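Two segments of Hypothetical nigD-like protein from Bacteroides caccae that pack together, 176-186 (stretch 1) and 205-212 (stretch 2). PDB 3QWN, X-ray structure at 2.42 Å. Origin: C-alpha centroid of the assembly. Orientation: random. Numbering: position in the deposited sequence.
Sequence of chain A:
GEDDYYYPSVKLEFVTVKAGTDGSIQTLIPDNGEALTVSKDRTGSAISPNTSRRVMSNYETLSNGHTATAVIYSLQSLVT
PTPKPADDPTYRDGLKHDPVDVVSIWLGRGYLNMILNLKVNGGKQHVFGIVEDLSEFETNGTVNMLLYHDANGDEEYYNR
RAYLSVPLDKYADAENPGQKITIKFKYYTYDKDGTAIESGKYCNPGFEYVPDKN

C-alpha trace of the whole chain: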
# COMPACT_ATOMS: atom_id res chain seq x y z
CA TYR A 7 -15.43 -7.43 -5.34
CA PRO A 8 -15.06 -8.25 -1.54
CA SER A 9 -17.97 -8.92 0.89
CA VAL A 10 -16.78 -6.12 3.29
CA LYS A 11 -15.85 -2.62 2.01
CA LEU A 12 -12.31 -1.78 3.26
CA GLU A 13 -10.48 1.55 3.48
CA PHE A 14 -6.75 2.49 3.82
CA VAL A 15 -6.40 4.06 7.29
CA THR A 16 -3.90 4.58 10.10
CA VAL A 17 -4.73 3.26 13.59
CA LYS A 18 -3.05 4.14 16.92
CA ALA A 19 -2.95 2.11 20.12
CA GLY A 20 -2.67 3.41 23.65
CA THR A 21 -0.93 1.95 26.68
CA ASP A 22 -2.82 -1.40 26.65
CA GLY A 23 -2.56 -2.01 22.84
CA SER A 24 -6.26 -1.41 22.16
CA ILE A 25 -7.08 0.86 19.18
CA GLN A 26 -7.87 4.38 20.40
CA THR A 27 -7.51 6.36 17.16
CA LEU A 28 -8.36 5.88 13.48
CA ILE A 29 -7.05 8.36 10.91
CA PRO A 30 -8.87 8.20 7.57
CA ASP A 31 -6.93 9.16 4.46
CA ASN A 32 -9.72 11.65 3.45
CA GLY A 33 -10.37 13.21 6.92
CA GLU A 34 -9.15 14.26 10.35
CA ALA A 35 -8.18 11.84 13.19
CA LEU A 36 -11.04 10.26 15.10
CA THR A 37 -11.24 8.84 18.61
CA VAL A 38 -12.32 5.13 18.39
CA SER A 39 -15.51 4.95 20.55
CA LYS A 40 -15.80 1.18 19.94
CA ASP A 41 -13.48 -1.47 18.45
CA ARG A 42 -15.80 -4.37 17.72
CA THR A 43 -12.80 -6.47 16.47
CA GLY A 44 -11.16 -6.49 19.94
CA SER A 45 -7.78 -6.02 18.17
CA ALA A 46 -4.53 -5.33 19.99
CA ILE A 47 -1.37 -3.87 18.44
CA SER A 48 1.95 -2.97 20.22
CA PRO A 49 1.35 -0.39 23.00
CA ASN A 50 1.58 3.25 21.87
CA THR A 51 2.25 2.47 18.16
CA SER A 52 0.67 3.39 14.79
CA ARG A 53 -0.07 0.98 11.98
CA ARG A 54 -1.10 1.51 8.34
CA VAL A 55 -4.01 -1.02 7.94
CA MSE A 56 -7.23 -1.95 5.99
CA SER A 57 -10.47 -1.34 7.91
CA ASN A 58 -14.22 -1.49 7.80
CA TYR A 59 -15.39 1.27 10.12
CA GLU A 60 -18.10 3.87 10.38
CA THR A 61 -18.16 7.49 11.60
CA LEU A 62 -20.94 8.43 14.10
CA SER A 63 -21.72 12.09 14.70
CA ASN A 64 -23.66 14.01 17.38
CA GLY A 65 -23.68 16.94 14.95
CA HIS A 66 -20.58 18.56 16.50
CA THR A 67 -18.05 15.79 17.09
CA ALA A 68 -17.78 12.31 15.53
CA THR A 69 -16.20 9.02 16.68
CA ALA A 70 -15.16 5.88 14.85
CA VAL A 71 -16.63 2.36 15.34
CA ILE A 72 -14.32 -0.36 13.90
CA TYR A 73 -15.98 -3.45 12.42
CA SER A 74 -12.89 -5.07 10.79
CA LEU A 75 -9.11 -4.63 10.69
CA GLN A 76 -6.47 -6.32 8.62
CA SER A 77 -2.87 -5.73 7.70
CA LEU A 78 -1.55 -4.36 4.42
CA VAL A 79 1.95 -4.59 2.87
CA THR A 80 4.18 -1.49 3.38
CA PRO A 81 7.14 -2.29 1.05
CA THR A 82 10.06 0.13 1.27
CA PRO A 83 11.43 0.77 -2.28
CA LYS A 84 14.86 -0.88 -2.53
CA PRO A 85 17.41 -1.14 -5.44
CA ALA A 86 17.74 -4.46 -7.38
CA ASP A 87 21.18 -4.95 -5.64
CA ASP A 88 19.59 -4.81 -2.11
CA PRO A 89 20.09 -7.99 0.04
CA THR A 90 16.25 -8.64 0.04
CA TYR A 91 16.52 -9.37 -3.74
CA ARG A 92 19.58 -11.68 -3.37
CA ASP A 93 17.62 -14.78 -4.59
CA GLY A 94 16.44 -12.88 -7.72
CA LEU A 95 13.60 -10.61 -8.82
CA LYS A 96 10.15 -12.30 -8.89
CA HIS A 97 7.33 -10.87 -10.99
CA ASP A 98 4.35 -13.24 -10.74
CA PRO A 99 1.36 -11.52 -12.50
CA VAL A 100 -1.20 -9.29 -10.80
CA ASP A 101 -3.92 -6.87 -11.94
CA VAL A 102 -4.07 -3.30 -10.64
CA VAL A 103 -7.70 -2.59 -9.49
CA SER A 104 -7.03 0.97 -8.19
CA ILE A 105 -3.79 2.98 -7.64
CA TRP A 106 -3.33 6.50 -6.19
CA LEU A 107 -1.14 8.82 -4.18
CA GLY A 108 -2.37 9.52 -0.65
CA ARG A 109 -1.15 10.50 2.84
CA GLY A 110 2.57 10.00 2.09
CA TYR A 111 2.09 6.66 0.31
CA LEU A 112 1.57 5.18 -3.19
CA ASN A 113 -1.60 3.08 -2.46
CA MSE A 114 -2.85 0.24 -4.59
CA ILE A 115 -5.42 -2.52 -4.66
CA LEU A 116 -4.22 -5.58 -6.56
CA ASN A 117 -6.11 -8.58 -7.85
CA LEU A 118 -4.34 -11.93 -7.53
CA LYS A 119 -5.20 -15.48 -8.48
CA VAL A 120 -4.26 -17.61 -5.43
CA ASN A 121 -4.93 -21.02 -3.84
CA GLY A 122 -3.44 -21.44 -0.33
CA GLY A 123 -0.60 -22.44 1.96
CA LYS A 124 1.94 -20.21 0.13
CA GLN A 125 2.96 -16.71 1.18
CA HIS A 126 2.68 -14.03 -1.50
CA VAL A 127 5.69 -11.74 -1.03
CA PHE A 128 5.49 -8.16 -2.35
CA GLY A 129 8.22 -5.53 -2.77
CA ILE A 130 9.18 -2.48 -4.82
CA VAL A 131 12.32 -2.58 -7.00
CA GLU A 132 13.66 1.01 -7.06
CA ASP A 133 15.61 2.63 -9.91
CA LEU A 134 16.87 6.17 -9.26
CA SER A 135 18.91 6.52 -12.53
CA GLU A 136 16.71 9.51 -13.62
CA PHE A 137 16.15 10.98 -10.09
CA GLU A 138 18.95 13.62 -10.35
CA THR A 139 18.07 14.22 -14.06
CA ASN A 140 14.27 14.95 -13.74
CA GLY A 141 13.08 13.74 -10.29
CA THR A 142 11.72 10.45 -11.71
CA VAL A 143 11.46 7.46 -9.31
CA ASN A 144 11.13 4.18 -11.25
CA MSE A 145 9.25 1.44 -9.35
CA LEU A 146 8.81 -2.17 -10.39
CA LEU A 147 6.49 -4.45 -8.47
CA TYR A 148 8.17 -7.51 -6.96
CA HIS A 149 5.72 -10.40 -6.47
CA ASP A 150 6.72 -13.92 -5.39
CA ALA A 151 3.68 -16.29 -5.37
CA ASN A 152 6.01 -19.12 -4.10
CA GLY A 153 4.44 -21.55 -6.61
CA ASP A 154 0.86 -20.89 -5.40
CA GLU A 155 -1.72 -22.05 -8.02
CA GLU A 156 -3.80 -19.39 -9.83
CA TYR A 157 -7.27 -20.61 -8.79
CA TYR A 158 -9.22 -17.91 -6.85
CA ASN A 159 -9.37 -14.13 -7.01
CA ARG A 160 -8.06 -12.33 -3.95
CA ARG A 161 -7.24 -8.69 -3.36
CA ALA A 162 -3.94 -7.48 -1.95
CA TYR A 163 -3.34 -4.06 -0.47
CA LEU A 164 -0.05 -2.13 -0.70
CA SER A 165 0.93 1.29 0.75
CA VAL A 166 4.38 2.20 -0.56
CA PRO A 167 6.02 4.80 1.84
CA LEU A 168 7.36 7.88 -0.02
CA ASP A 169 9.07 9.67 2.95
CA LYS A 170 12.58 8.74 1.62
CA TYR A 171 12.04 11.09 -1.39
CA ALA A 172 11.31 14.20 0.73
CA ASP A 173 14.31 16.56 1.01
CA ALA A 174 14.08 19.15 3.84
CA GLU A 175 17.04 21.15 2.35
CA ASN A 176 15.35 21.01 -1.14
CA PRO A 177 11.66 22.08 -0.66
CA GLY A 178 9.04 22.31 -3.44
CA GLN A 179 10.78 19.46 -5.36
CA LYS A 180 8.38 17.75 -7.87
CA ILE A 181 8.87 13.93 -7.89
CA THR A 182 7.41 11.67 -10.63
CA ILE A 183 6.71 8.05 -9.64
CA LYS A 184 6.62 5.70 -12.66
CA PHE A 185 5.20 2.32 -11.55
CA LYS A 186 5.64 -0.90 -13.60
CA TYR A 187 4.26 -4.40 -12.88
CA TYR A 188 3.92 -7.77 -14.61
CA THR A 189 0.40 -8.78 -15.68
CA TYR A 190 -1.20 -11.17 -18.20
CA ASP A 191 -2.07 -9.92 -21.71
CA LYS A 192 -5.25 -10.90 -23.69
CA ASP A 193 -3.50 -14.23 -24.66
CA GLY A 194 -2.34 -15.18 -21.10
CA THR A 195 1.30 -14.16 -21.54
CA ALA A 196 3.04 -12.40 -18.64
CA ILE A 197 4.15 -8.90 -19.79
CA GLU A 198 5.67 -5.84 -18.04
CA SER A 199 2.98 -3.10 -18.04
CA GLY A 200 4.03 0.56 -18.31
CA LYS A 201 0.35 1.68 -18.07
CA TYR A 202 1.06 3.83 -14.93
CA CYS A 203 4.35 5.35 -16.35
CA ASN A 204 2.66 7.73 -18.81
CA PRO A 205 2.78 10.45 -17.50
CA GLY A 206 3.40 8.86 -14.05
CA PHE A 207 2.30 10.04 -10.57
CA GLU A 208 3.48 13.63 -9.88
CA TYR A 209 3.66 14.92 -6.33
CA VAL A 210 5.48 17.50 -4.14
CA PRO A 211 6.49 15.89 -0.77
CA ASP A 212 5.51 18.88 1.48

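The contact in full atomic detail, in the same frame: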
# COMPACT_ATOMS: atom_id res chain seq x y z
N ASN A 176 15.75 20.80 0.25
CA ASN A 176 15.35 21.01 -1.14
C ASN A 176 13.80 21.03 -1.21
O ASN A 176 13.19 20.07 -1.71
CB ASN A 176 15.96 19.93 -2.04
CG ASN A 176 15.91 20.26 -3.51
OD1 ASN A 176 14.91 20.06 -4.19
ND2 ASN A 176 17.02 20.75 -4.04
N PRO A 177 13.13 22.08 -0.67
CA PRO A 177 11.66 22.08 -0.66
C PRO A 177 11.03 22.53 -1.98
O PRO A 177 11.62 23.32 -2.72
CB PRO A 177 11.31 23.05 0.47
CG PRO A 177 12.46 23.99 0.53
CD PRO A 177 13.68 23.29 -0.01
N GLY A 178 9.82 22.02 -2.23
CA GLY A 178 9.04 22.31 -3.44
C GLY A 178 9.40 21.45 -4.64
O GLY A 178 8.90 21.68 -5.74
N GLN A 179 10.28 20.45 -4.41
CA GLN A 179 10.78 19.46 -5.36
C GLN A 179 9.62 18.58 -5.86
O GLN A 179 8.89 18.01 -5.05
CB GLN A 179 11.86 18.62 -4.65
CG GLN A 179 12.69 17.68 -5.53
CD GLN A 179 13.60 16.79 -4.69
OE1 GLN A 179 13.18 16.20 -3.68
NE2 GLN A 179 14.86 16.68 -5.09
N LYS A 180 9.42 18.55 -7.20
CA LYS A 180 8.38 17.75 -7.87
C LYS A 180 8.97 16.40 -8.25
O LYS A 180 9.89 16.34 -9.07
CB LYS A 180 7.84 18.46 -9.14
CG LYS A 180 6.93 19.65 -8.93
CD LYS A 180 6.49 20.22 -10.27
CE LYS A 180 5.99 21.63 -10.15
NZ LYS A 180 5.75 22.24 -11.49
N ILE A 181 8.44 15.32 -7.65
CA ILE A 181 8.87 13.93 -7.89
C ILE A 181 7.82 13.24 -8.78
O ILE A 181 6.63 13.49 -8.63
CB ILE A 181 9.10 13.22 -6.52
CG1 ILE A 181 10.46 13.64 -5.94
CG2 ILE A 181 9.03 11.68 -6.60
CD1 ILE A 181 10.45 13.91 -4.52
N THR A 182 8.29 12.41 -9.73
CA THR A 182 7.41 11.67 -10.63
C THR A 182 7.62 10.17 -10.40
O THR A 182 8.70 9.65 -10.66
CB THR A 182 7.64 12.07 -12.10
OG1 THR A 182 7.46 13.48 -12.25
CG2 THR A 182 6.70 11.34 -13.06
N ILE A 183 6.60 9.49 -9.87
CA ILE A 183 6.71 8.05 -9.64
C ILE A 183 6.16 7.35 -10.88
O ILE A 183 5.02 7.59 -11.26
CB ILE A 183 6.02 7.59 -8.33
CG1 ILE A 183 6.67 8.27 -7.10
CG2 ILE A 183 6.02 6.04 -8.20
CD1 ILE A 183 5.69 8.69 -6.10
N LYS A 184 6.99 6.50 -11.50
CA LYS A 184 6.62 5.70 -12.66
C LYS A 184 6.61 4.23 -12.22
O LYS A 184 7.67 3.64 -11.99
CB LYS A 184 7.55 5.97 -13.83
CG LYS A 184 7.38 7.37 -14.39
CD LYS A 184 8.20 7.55 -15.64
CE LYS A 184 8.16 8.97 -16.14
NZ LYS A 184 8.81 9.09 -17.46
N PHE A 185 5.41 3.67 -12.04
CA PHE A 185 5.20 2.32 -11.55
C PHE A 185 4.95 1.32 -12.68
O PHE A 185 4.06 1.51 -13.50
CB PHE A 185 4.04 2.30 -10.53
CG PHE A 185 3.67 0.93 -10.01
CD1 PHE A 185 4.46 0.30 -9.05
CD2 PHE A 185 2.54 0.27 -10.48
CE1 PHE A 185 4.12 -0.97 -8.58
CE2 PHE A 185 2.19 -0.99 -9.99
CZ PHE A 185 2.98 -1.61 -9.05
N LYS A 186 5.74 0.23 -12.68
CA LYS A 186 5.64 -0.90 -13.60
C LYS A 186 5.30 -2.17 -12.83
O LYS A 186 5.62 -2.29 -11.65
CB LYS A 186 6.95 -1.10 -14.38
CG LYS A 186 7.10 -0.18 -15.59
CD LYS A 186 8.43 -0.41 -16.30
CE LYS A 186 8.79 0.74 -17.21
NZ LYS A 186 9.97 0.42 -18.06
N PRO A 205 1.53 9.68 -17.73
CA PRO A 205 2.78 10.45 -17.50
C PRO A 205 3.51 10.09 -16.18
O PRO A 205 4.61 10.59 -15.95
CB PRO A 205 2.27 11.88 -17.43
CG PRO A 205 0.91 11.75 -16.77
CD PRO A 205 0.35 10.42 -17.24
N GLY A 206 2.90 9.25 -15.36
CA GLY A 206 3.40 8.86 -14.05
C GLY A 206 2.67 9.63 -12.97
O GLY A 206 1.86 10.50 -13.28
N PHE A 207 2.96 9.35 -11.69
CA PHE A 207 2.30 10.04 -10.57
C PHE A 207 3.19 11.19 -10.08
O PHE A 207 4.29 10.96 -9.57
CB PHE A 207 1.96 9.07 -9.42
CG PHE A 207 1.24 7.79 -9.80
CD1 PHE A 207 -0.14 7.74 -9.88
CD2 PHE A 207 1.95 6.62 -10.04
CE1 PHE A 207 -0.80 6.55 -10.23
CE2 PHE A 207 1.29 5.44 -10.41
CZ PHE A 207 -0.07 5.41 -10.51
N GLU A 208 2.73 12.43 -10.29
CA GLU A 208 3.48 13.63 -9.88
C GLU A 208 3.01 14.12 -8.53
O GLU A 208 1.81 14.19 -8.25
CB GLU A 208 3.34 14.73 -10.92
CG GLU A 208 4.59 15.58 -11.04
CD GLU A 208 4.47 16.74 -12.00
OE1 GLU A 208 4.44 16.50 -13.22
OE2 GLU A 208 4.39 17.89 -11.52
N TYR A 209 3.97 14.45 -7.67
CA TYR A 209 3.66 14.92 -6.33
C TYR A 209 4.83 15.74 -5.75
O TYR A 209 5.98 15.56 -6.16
CB TYR A 209 3.26 13.74 -5.42
CG TYR A 209 4.36 13.16 -4.58
CD1 TYR A 209 5.38 12.40 -5.14
CD2 TYR A 209 4.33 13.27 -3.19
CE1 TYR A 209 6.39 11.85 -4.36
CE2 TYR A 209 5.33 12.71 -2.40
CZ TYR A 209 6.37 12.01 -2.98
OH TYR A 209 7.36 11.48 -2.18
N VAL A 210 4.51 16.65 -4.83
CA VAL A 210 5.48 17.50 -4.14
C VAL A 210 5.47 17.06 -2.66
O VAL A 210 4.48 17.33 -1.97
CB VAL A 210 5.19 19.01 -4.33
CG1 VAL A 210 6.19 19.86 -3.55
CG2 VAL A 210 5.21 19.39 -5.80
N PRO A 211 6.51 16.34 -2.17
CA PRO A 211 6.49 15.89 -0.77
C PRO A 211 6.66 17.04 0.24
O PRO A 211 7.77 17.29 0.74
CB PRO A 211 7.64 14.87 -0.70
CG PRO A 211 8.55 15.24 -1.80
CD PRO A 211 7.74 15.91 -2.87
N ASP A 212 5.55 17.75 0.54
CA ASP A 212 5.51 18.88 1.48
C ASP A 212 4.15 18.95 2.19
O ASP A 212 3.31 18.06 2.04
CB ASP A 212 5.82 20.23 0.78
CG ASP A 212 7.28 20.48 0.37
OD1 ASP A 212 8.19 20.18 1.18
OD2 ASP A 212 7.50 21.07 -0.71

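How do the two backbones lie against each other? Strand 181-186 and the strand ending at Tyr209 run antiparallel, their axes at 157° and 4.4 Å apart at closest approach. Ile181 pairs with Tyr209 and Ile183 with Phe207, each pair closing a ring of two hydrogen bonds: Ile181 N to Tyr209 O is 2.9 Å and Tyr209 N to Ile181 O 3.0 Å, while Ile183 N to Phe207 O is 2.8 Å and Phe207 N to Ile183 O 2.7 Å. Between them, Thr182 and Glu208 form a non-hydrogen-bonded pair, their CA atoms 4.5 Å apart.

Why is Gly206 suited to its place? Its backbone angles would jam a CB against the preceding carbonyl, and an ideal CB would also lie just 3.0 Å from both Thr182 CG2 and Lys184 CG.

Which side chains meet on the apolar face? Ile181, Ile183, Phe207 and Tyr209 share one face of the sheet. The Tyr209 ring reaches both isoleucines, with CE1 3.5 Å from Ile181 CG2 and 3.7 Å from Ile183 CD1. Phe207 meets Phe185 at its ring edge, where CE2 lies 4.2 Å from Phe185 CB. Beyond the strand, Ile181 CD1 touches Pro211 CG at 3.6 Å, extending the hydrophobic contact.

What happens on the other face and at the loop end? Thr182 and Glu208 share the opposite face, OG1 of Thr182 lying 3.8 Å from CG of Glu208. Lys180 NZ is 4.6 Å from Glu208 OE2, near enough for charge attraction but beyond a salt bridge; its aliphatic part also packs on Val210, CG to CG2 at 3.6 Å. Farther along, Gly178 N donates a 2.9 Å hydrogen bond to Asp212 OD2, tying the loops together past the last strand pair.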